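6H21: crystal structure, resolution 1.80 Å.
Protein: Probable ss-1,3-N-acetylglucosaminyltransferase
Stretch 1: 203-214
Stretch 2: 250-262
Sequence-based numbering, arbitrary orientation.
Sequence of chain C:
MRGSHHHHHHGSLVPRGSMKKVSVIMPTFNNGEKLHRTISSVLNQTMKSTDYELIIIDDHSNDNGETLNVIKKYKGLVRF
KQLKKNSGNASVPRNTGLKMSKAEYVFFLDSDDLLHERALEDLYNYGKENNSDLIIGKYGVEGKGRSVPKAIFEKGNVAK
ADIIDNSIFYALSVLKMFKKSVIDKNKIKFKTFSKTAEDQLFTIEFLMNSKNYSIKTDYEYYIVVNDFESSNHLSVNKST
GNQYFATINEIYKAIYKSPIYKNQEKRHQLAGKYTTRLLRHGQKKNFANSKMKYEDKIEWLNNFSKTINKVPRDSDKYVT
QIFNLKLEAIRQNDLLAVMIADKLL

Stretch 1, residues 203-214: TIEFLMNSKNYS
Stretch 2 250-262: EIYKAIYKSPIYK

How do the two backbones run? Helix 203-207 and helix 250-256 lie nearly parallel, their N-to-C directions 3° apart and their axes 9.2 Å apart at closest approach. CA atoms pair I204 with I251 at 6.6 Å and E205 with A254 at 5.8 Å, closest at M208 and S258 (CA to CA 5.0 Å), then 5.9 Å between the CA atoms of N209 and I260. A type I turn spans L207 to S210, and strand begins at Y213; K257 is the first residue to leave helical phi/psi (-101/9).

Which apolar side chains meet across the contact? The CA-to-CB bond of I204 (chi1 m, chi2 m) points toward the other stretch, with I204 CG2 4.1 Å from A254 CB and 4.3 Å from I255 CG1. E205 CG lies 4.1 Å from A254 CB. M208 (m, m, chi3 103°) sets SD 4.1 Å from I255 CG1 and 3.9 Å from Y261 CD2, oblique to that ring.

Which hydrogen bonds join the stretches? S258 (chi1 t) donates from OG to M208 O at 2.8 Å, while Y261 N donates to S258 OG at 2.9 Å, so one hydroxyl ties the turn to the loop. Y261 (chi1 m) brings its OH 2.6 Å from Y213 OH in a hydrogen bond at the ring edges. I260 CG1 lies 3.4 Å from M208 O, a van der Waals contact.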

ATOM      1  N   THR C 203      19.803 -28.788 -11.939  1.00 33.61           N
ATOM      2  CA  THR C 203      21.005 -28.257 -11.299  1.00 33.67           C
ATOM      3  C   THR C 203      20.838 -28.209  -9.772  1.00 34.02           C
ATOM      4  O   THR C 203      21.765 -28.591  -9.039  1.00 34.44           O
ATOM      5  CB  THR C 203      21.397 -26.889 -11.866  1.00 33.22           C
ATOM      6  OG1 THR C 203      21.645 -27.029 -13.266  1.00 33.30           O
ATOM      7  CG2 THR C 203      22.627 -26.319 -11.198  1.00 33.42           C
ATOM      8  N   ILE C 204      19.664 -27.778  -9.292  1.00 33.72           N
ATOM      9  CA  ILE C 204      19.367 -27.746  -7.854  1.00 34.39           C
ATOM     10  C   ILE C 204      19.402 -29.162  -7.262  1.00 35.02           C
ATOM     11  O   ILE C 204      19.985 -29.351  -6.191  1.00 35.02           O
ATOM     12  CB  ILE C 204      18.011 -27.058  -7.579  1.00 34.20           C
ATOM     13  CG1 ILE C 204      18.041 -25.570  -7.941  1.00 34.25           C
ATOM     14  CG2 ILE C 204      17.541 -27.314  -6.146  1.00 34.38           C
ATOM     15  CD1 ILE C 204      18.466 -24.644  -6.829  1.00 34.88           C
ATOM     16  N   GLU C 205      18.744 -30.133  -7.919  1.00 35.82           N
ATOM     17  CA  GLU C 205      18.750 -31.542  -7.456  1.00 37.37           C
ATOM     18  C   GLU C 205      20.205 -32.014  -7.342  1.00 37.14           C
ATOM     19  O   GLU C 205      20.569 -32.692  -6.367  1.00 37.67           O
ATOM     20  CB  GLU C 205      17.930 -32.463  -8.373  1.00 39.37           C
ATOM     21  CG  GLU C 205      16.418 -32.301  -8.207  1.00 40.73           C
ATOM     22  CD  GLU C 205      15.488 -33.254  -8.964  1.00 43.41           C
ATOM     23  OE1 GLU C 205      15.880 -33.791 -10.018  1.00 44.59           O
ATOM     24  OE2 GLU C 205      14.335 -33.437  -8.504  1.00 48.37           O
ATOM     25  N   PHE C 206      21.043 -31.632  -8.320  1.00 36.07           N
ATOM     26  CA  PHE C 206      22.440 -32.013  -8.312  1.00 36.21           C
ATOM     27  C   PHE C 206      23.157 -31.377  -7.120  1.00 36.01           C
ATOM     28  O   PHE C 206      23.892 -32.066  -6.394  1.00 36.71           O
ATOM     29  CB  PHE C 206      23.151 -31.617  -9.605  1.00 35.86           C
ATOM     30  CG  PHE C 206      24.514 -32.236  -9.748  1.00 36.50           C
ATOM     31  CD1 PHE C 206      25.630 -31.632  -9.194  1.00 36.71           C
ATOM     32  CD2 PHE C 206      24.677 -33.443 -10.408  1.00 37.06           C
ATOM     33  CE1 PHE C 206      26.884 -32.208  -9.326  1.00 37.46           C
ATOM     34  CE2 PHE C 206      25.931 -34.023 -10.531  1.00 37.78           C
ATOM     35  CZ  PHE C 206      27.032 -33.410  -9.986  1.00 37.94           C
ATOM     36  N   LEU C 207      22.972 -30.064  -6.950  1.00 35.06           N
ATOM     37  CA  LEU C 207      23.633 -29.274  -5.864  1.00 35.14           C
ATOM     38  C   LEU C 207      23.289 -29.846  -4.477  1.00 35.62           C
ATOM     39  O   LEU C 207      24.140 -29.908  -3.606  1.00 36.17           O
ATOM     40  CB  LEU C 207      23.204 -27.799  -5.952  1.00 34.34           C
ATOM     41  CG  LEU C 207      23.785 -26.993  -7.113  1.00 33.96           C
ATOM     42  CD1 LEU C 207      23.093 -25.641  -7.222  1.00 33.26           C
ATOM     43  CD2 LEU C 207      25.288 -26.815  -6.962  1.00 34.63           C
ATOM     44  N   MET C 208      22.032 -30.259  -4.291  1.00 35.45           N
ATOM     45  CA  MET C 208      21.508 -30.707  -3.020  1.00 36.21           C
ATOM     46  C   MET C 208      21.992 -32.140  -2.704  1.00 37.78           C
ATOM     47  O   MET C 208      21.838 -32.619  -1.582  1.00 38.92           O
ATOM     48  CB  MET C 208      19.976 -30.668  -3.044  1.00 35.65           C
ATOM     49  CG  MET C 208      19.375 -29.243  -3.101  1.00 34.59           C
ATOM     50  SD  MET C 208      19.972 -28.161  -1.776  1.00 34.65           S
ATOM     51  CE  MET C 208      21.158 -27.124  -2.627  1.00 34.35           C
ATOM     52  N   ASN C 209      22.604 -32.807  -3.682  1.00 38.23           N
ATOM     53  CA  ASN C 209      23.118 -34.160  -3.516  1.00 39.74           C
ATOM     54  C   ASN C 209      24.640 -34.179  -3.699  1.00 40.03           C
ATOM     55  O   ASN C 209      25.207 -35.221  -3.817  1.00 40.77           O
ATOM     56  CB  ASN C 209      22.423 -35.109  -4.487  1.00 40.20           C
ATOM     57  CG  ASN C 209      21.017 -35.402  -4.023  1.00 40.87           C
ATOM     58  OD1 ASN C 209      20.838 -36.149  -3.062  1.00 43.00           O
ATOM     59  ND2 ASN C 209      20.031 -34.774  -4.643  1.00 40.42           N
ATOM     60  N   SER C 210      25.301 -33.021  -3.677  1.00 39.46           N
ATOM     61  CA  SER C 210      26.758 -33.002  -3.854  1.00 40.12           C
ATOM     62  C   SER C 210      27.361 -31.906  -2.975  1.00 40.18           C
ATOM     63  O   SER C 210      26.641 -31.055  -2.484  1.00 39.95           O
ATOM     64  CB  SER C 210      27.122 -32.826  -5.305  1.00 39.47           C
ATOM     65  OG  SER C 210      26.667 -31.570  -5.789  1.00 38.33           O
ATOM     66  N   LYS C 211      28.680 -31.965  -2.775  1.00 41.02           N
ATOM     67  CA  LYS C 211      29.363 -31.127  -1.779  1.00 41.59           C
ATOM     68  C   LYS C 211      30.348 -30.156  -2.452  1.00 41.30           C
ATOM     69  O   LYS C 211      30.478 -29.024  -2.022  1.00 41.30           O
ATOM     70  CB  LYS C 211      30.080 -32.011  -0.752  1.00 43.04           C
ATOM     71  N   ASN C 212      31.027 -30.612  -3.505  1.00 41.24           N
ATOM     72  CA  ASN C 212      32.230 -29.987  -4.000  1.00 41.56           C
ATOM     73  C   ASN C 212      31.945 -29.319  -5.344  1.00 40.31           C
ATOM     74  O   ASN C 212      31.742 -30.003  -6.356  1.00 39.95           O
ATOM     75  CB  ASN C 212      33.350 -31.024  -4.142  1.00 42.72           C
ATOM     76  CG  ASN C 212      33.832 -31.545  -2.803  1.00 44.22           C
ATOM     77  OD1 ASN C 212      33.516 -30.978  -1.762  1.00 44.47           O
ATOM     78  ND2 ASN C 212      34.611 -32.615  -2.823  1.00 45.51           N
ATOM     79  N   TYR C 213      31.957 -27.986  -5.362  1.00 39.92           N
ATOM     80  CA  TYR C 213      31.687 -27.258  -6.604  1.00 38.99           C
ATOM     81  C   TYR C 213      32.875 -26.346  -6.913  1.00 39.57           C
ATOM     82  O   TYR C 213      33.414 -25.691  -6.008  1.00 40.52           O
ATOM     83  CB  TYR C 213      30.394 -26.443  -6.512  1.00 38.00           C
ATOM     84  CG  TYR C 213      29.340 -26.959  -5.571  1.00 37.79           C
ATOM     85  CD1 TYR C 213      28.689 -28.157  -5.800  1.00 37.67           C
ATOM     86  CD2 TYR C 213      28.961 -26.216  -4.468  1.00 37.90           C
ATOM     87  CE1 TYR C 213      27.713 -28.620  -4.928  1.00 37.73           C
ATOM     88  CE2 TYR C 213      27.990 -26.657  -3.592  1.00 37.76           C
ATOM     89  CZ  TYR C 213      27.343 -27.852  -3.837  1.00 37.70           C
ATOM     90  OH  TYR C 213      26.382 -28.273  -2.974  1.00 37.84           O
ATOM     91  N   SER C 214      33.266 -26.298  -8.189  1.00 39.23           N
ATOM     92  CA  SER C 214      34.433 -25.521  -8.604  1.00 39.94           C
ATOM     93  C   SER C 214      34.043 -24.540  -9.719  1.00 39.03           C
ATOM     94  O   SER C 214      33.184 -24.839 -10.527  1.00 37.86           O
ATOM     95  CB  SER C 214      35.556 -26.448  -9.014  1.00 40.79           C
ATOM     96  OG  SER C 214      35.895 -27.314  -7.929  1.00 42.01           O
ATOM     97  N   GLU C 250       9.058 -28.308  -6.969  1.00 33.88           N
ATOM     98  CA  GLU C 250      10.034 -29.395  -6.903  1.00 34.95           C
ATOM     99  C   GLU C 250      11.410 -28.870  -6.481  1.00 33.68           C
ATOM    100  O   GLU C 250      12.164 -29.586  -5.828  1.00 33.70           O
ATOM    101  CB  GLU C 250      10.096 -30.153  -8.237  1.00 36.85           C
ATOM    102  CG  GLU C 250       8.797 -30.866  -8.589  1.00 39.00           C
ATOM    103  CD  GLU C 250       8.405 -32.028  -7.686  1.00 41.81           C
ATOM    104  OE1 GLU C 250       9.315 -32.765  -7.240  1.00 44.92           O
ATOM    105  OE2 GLU C 250       7.177 -32.207  -7.430  1.00 45.31           O
ATOM    106  N   ILE C 251      11.717 -27.611  -6.824  1.00 32.49           N
ATOM    107  CA  ILE C 251      12.969 -26.983  -6.410  1.00 31.91           C
ATOM    108  C   ILE C 251      13.005 -26.879  -4.877  1.00 31.85           C
ATOM    109  O   ILE C 251      13.980 -27.301  -4.234  1.00 31.76           O
ATOM    110  CB  ILE C 251      13.157 -25.633  -7.120  1.00 31.30           C
ATOM    111  CG1 ILE C 251      13.546 -25.857  -8.587  1.00 31.54           C
ATOM    112  CG2 ILE C 251      14.153 -24.747  -6.383  1.00 30.94           C
ATOM    113  CD1 ILE C 251      13.382 -24.634  -9.445  1.00 31.20           C
ATOM    114  N   TYR C 252      11.928 -26.336  -4.295  1.00 31.41           N
ATOM    115  CA  TYR C 252      11.823 -26.197  -2.837  1.00 31.49           C
ATOM    116  C   TYR C 252      11.865 -27.561  -2.141  1.00 32.71           C
ATOM    117  O   TYR C 252      12.553 -27.692  -1.132  1.00 32.75           O
ATOM    118  CB  TYR C 252      10.556 -25.438  -2.464  1.00 30.70           C
ATOM    119  CG  TYR C 252      10.640 -23.966  -2.741  1.00 29.77           C
ATOM    120  CD1 TYR C 252      11.519 -23.168  -2.034  1.00 29.52           C
ATOM    121  CD2 TYR C 252       9.846 -23.376  -3.708  1.00 29.32           C
ATOM    122  CE1 TYR C 252      11.580 -21.798  -2.247  1.00 29.05           C
ATOM    123  CE2 TYR C 252       9.906 -22.019  -3.950  1.00 28.76           C
ATOM    124  CZ  TYR C 252      10.776 -21.229  -3.212  1.00 28.57           C
ATOM    125  OH  TYR C 252      10.817 -19.892  -3.417  1.00 28.08           O
ATOM    126  N   LYS C 253      11.164 -28.563  -2.711  1.00 34.01           N
ATOM    127  CA  LYS C 253      11.148 -29.938  -2.196  1.00 35.58           C
ATOM    128  C   LYS C 253      12.574 -30.510  -2.175  1.00 35.44           C
ATOM    129  O   LYS C 253      12.953 -31.132  -1.191  1.00 35.91           O
ATOM    130  CB  LYS C 253      10.227 -30.861  -3.004  1.00 37.52           C
ATOM    131  CG  LYS C 253       8.731 -30.592  -2.845  1.00 38.69           C
ATOM    132  CD  LYS C 253       7.848 -31.821  -2.914  1.00 40.83           C
ATOM    133  CE  LYS C 253       7.501 -32.279  -4.320  1.00 42.10           C
ATOM    134  N   ALA C 254      13.354 -30.262  -3.234  1.00 34.41           N
ATOM    135  CA  ALA C 254      14.744 -30.755  -3.352  1.00 34.73           C
ATOM    136  C   ALA C 254      15.623 -30.144  -2.258  1.00 34.51           C
ATOM    137  O   ALA C 254      16.463 -30.819  -1.679  1.00 35.03           O
ATOM    138  CB  ALA C 254      15.333 -30.483  -4.719  1.00 34.27           C
ATOM    139  N   ILE C 255      15.416 -28.859  -1.972  1.00 33.67           N
ATOM    140  CA  ILE C 255      16.177 -28.190  -0.931  1.00 33.78           C
ATOM    141  C   ILE C 255      15.856 -28.817   0.431  1.00 34.55           C
ATOM    142  O   ILE C 255      16.750 -29.143   1.219  1.00 35.10           O
ATOM    143  CB  ILE C 255      15.889 -26.684  -0.953  1.00 32.91           C
ATOM    144  CG1 ILE C 255      16.525 -26.031  -2.179  1.00 32.43           C
ATOM    145  CG2 ILE C 255      16.333 -26.028   0.350  1.00 33.24           C
ATOM    146  CD1 ILE C 255      16.150 -24.580  -2.356  1.00 31.76           C
ATOM    147  N   TYR C 256      14.565 -29.003   0.705  1.00 34.62           N
ATOM    148  CA  TYR C 256      14.133 -29.406   2.045  1.00 35.43           C
ATOM    149  C   TYR C 256      14.383 -30.891   2.303  1.00 36.93           C
ATOM    150  O   TYR C 256      14.344 -31.293   3.472  1.00 37.80           O
ATOM    151  CB  TYR C 256      12.681 -29.013   2.306  1.00 34.75           C
ATOM    152  CG  TYR C 256      12.567 -27.609   2.826  1.00 33.89           C
ATOM    153  CD1 TYR C 256      12.789 -27.334   4.170  1.00 34.33           C
ATOM    154  CD2 TYR C 256      12.298 -26.549   1.973  1.00 32.74           C
ATOM    155  CE1 TYR C 256      12.701 -26.042   4.659  1.00 33.67           C
ATOM    156  CE2 TYR C 256      12.230 -25.253   2.443  1.00 32.13           C
ATOM    157  CZ  TYR C 256      12.438 -25.000   3.787  1.00 32.57           C
ATOM    158  OH  TYR C 256      12.338 -23.724   4.230  1.00 32.02           O
ATOM    159  N   LYS C 257      14.657 -31.674   1.242  1.00 37.48           N
ATOM    160  CA  LYS C 257      15.064 -33.083   1.373  1.00 39.04           C
ATOM    161  C   LYS C 257      16.581 -33.253   1.203  1.00 39.25           C
ATOM    162  O   LYS C 257      17.020 -34.361   1.088  1.00 40.20           O
ATOM    163  CB  LYS C 257      14.455 -33.987   0.291  1.00 39.77           C
ATOM    164  CG  LYS C 257      12.995 -34.370   0.480  1.00 40.58           C
ATOM    165  CD  LYS C 257      12.314 -34.659  -0.856  1.00 40.72           C
ATOM    166  N   SER C 258      17.375 -32.179   1.141  1.00 38.26           N
ATOM    167  CA  SER C 258      18.819 -32.341   0.806  1.00 38.59           C
ATOM    168  C   SER C 258      19.521 -33.246   1.823  1.00 40.11           C
ATOM    169  O   SER C 258      19.505 -32.938   3.013  1.00 40.42           O
ATOM    170  CB  SER C 258      19.497 -31.005   0.743  1.00 37.59           C
ATOM    171  OG  SER C 258      20.893 -31.166   0.570  1.00 38.08           O
ATOM    172  N   PRO C 259      20.158 -34.373   1.421  1.00 41.34           N
ATOM    173  CA  PRO C 259      21.009 -35.133   2.341  1.00 43.02           C
ATOM    174  C   PRO C 259      22.342 -34.449   2.692  1.00 43.37           C
ATOM    175  O   PRO C 259      22.967 -34.819   3.663  1.00 44.73           O
ATOM    176  CB  PRO C 259      21.304 -36.443   1.610  1.00 43.86           C
ATOM    177  CG  PRO C 259      21.067 -36.141   0.158  1.00 42.70           C
ATOM    178  CD  PRO C 259      20.064 -35.008   0.102  1.00 41.09           C
ATOM    179  N   ILE C 260      22.761 -33.463   1.895  1.00 42.24           N
ATOM    180  CA  ILE C 260      23.981 -32.697   2.160  1.00 42.59           C
ATOM    181  C   ILE C 260      23.675 -31.587   3.163  1.00 42.23           C
ATOM    182  O   ILE C 260      24.343 -31.472   4.171  1.00 43.01           O
ATOM    183  CB  ILE C 260      24.566 -32.103   0.863  1.00 41.77           C
ATOM    184  CG1 ILE C 260      24.851 -33.176  -0.193  1.00 42.09           C
ATOM    185  CG2 ILE C 260      25.798 -31.264   1.162  1.00 42.10           C
ATOM    186  CD1 ILE C 260      25.812 -34.238   0.231  1.00 43.65           C
ATOM    187  N   TYR C 261      22.707 -30.737   2.810  1.00 40.85           N
ATOM    188  CA  TYR C 261      22.295 -29.638   3.633  1.00 40.79           C
ATOM    189  C   TYR C 261      21.140 -30.132   4.511  1.00 41.41           C
ATOM    190  O   TYR C 261      19.973 -29.920   4.212  1.00 40.39           O
ATOM    191  CB  TYR C 261      21.950 -28.426   2.758  1.00 39.09           C
ATOM    192  CG  TYR C 261      23.071 -28.030   1.830  1.00 38.92           C
ATOM    193  CD1 TYR C 261      24.115 -27.236   2.276  1.00 39.36           C
ATOM    194  CD2 TYR C 261      23.118 -28.484   0.519  1.00 38.22           C
ATOM    195  CE1 TYR C 261      25.177 -26.908   1.446  1.00 39.43           C
ATOM    196  CE2 TYR C 261      24.177 -28.167  -0.320  1.00 38.21           C
ATOM    197  CZ  TYR C 261      25.210 -27.372   0.141  1.00 38.78           C
ATOM    198  OH  TYR C 261      26.244 -27.028  -0.680  1.00 38.90           O
ATOM    199  N   LYS C 262      21.498 -30.800   5.606  1.00 43.44           N
ATOM    200  CA  LYS C 262      20.511 -31.532   6.402  1.00 44.82           C
ATOM    201  C   LYS C 262      20.077 -30.708   7.616  1.00 44.91           C
ATOM    202  O   LYS C 262      19.032 -30.980   8.178  1.00 45.81           O
ATOM    203  CB  LYS C 262      21.036 -32.918   6.798  1.00 47.19           C
ATOM    204  CG  LYS C 262      22.444 -32.932   7.355  1.00 49.02           C
ATOM    205  CD  LYS C 262      23.075 -34.299   7.292  1.00 51.44           C
ATOM    206  CE  LYS C 262      24.582 -34.229   7.381  1.00 53.58           C
ATOM    207  NZ  LYS C 262      24.986 -33.413   8.552  1.00 54.90           N
TER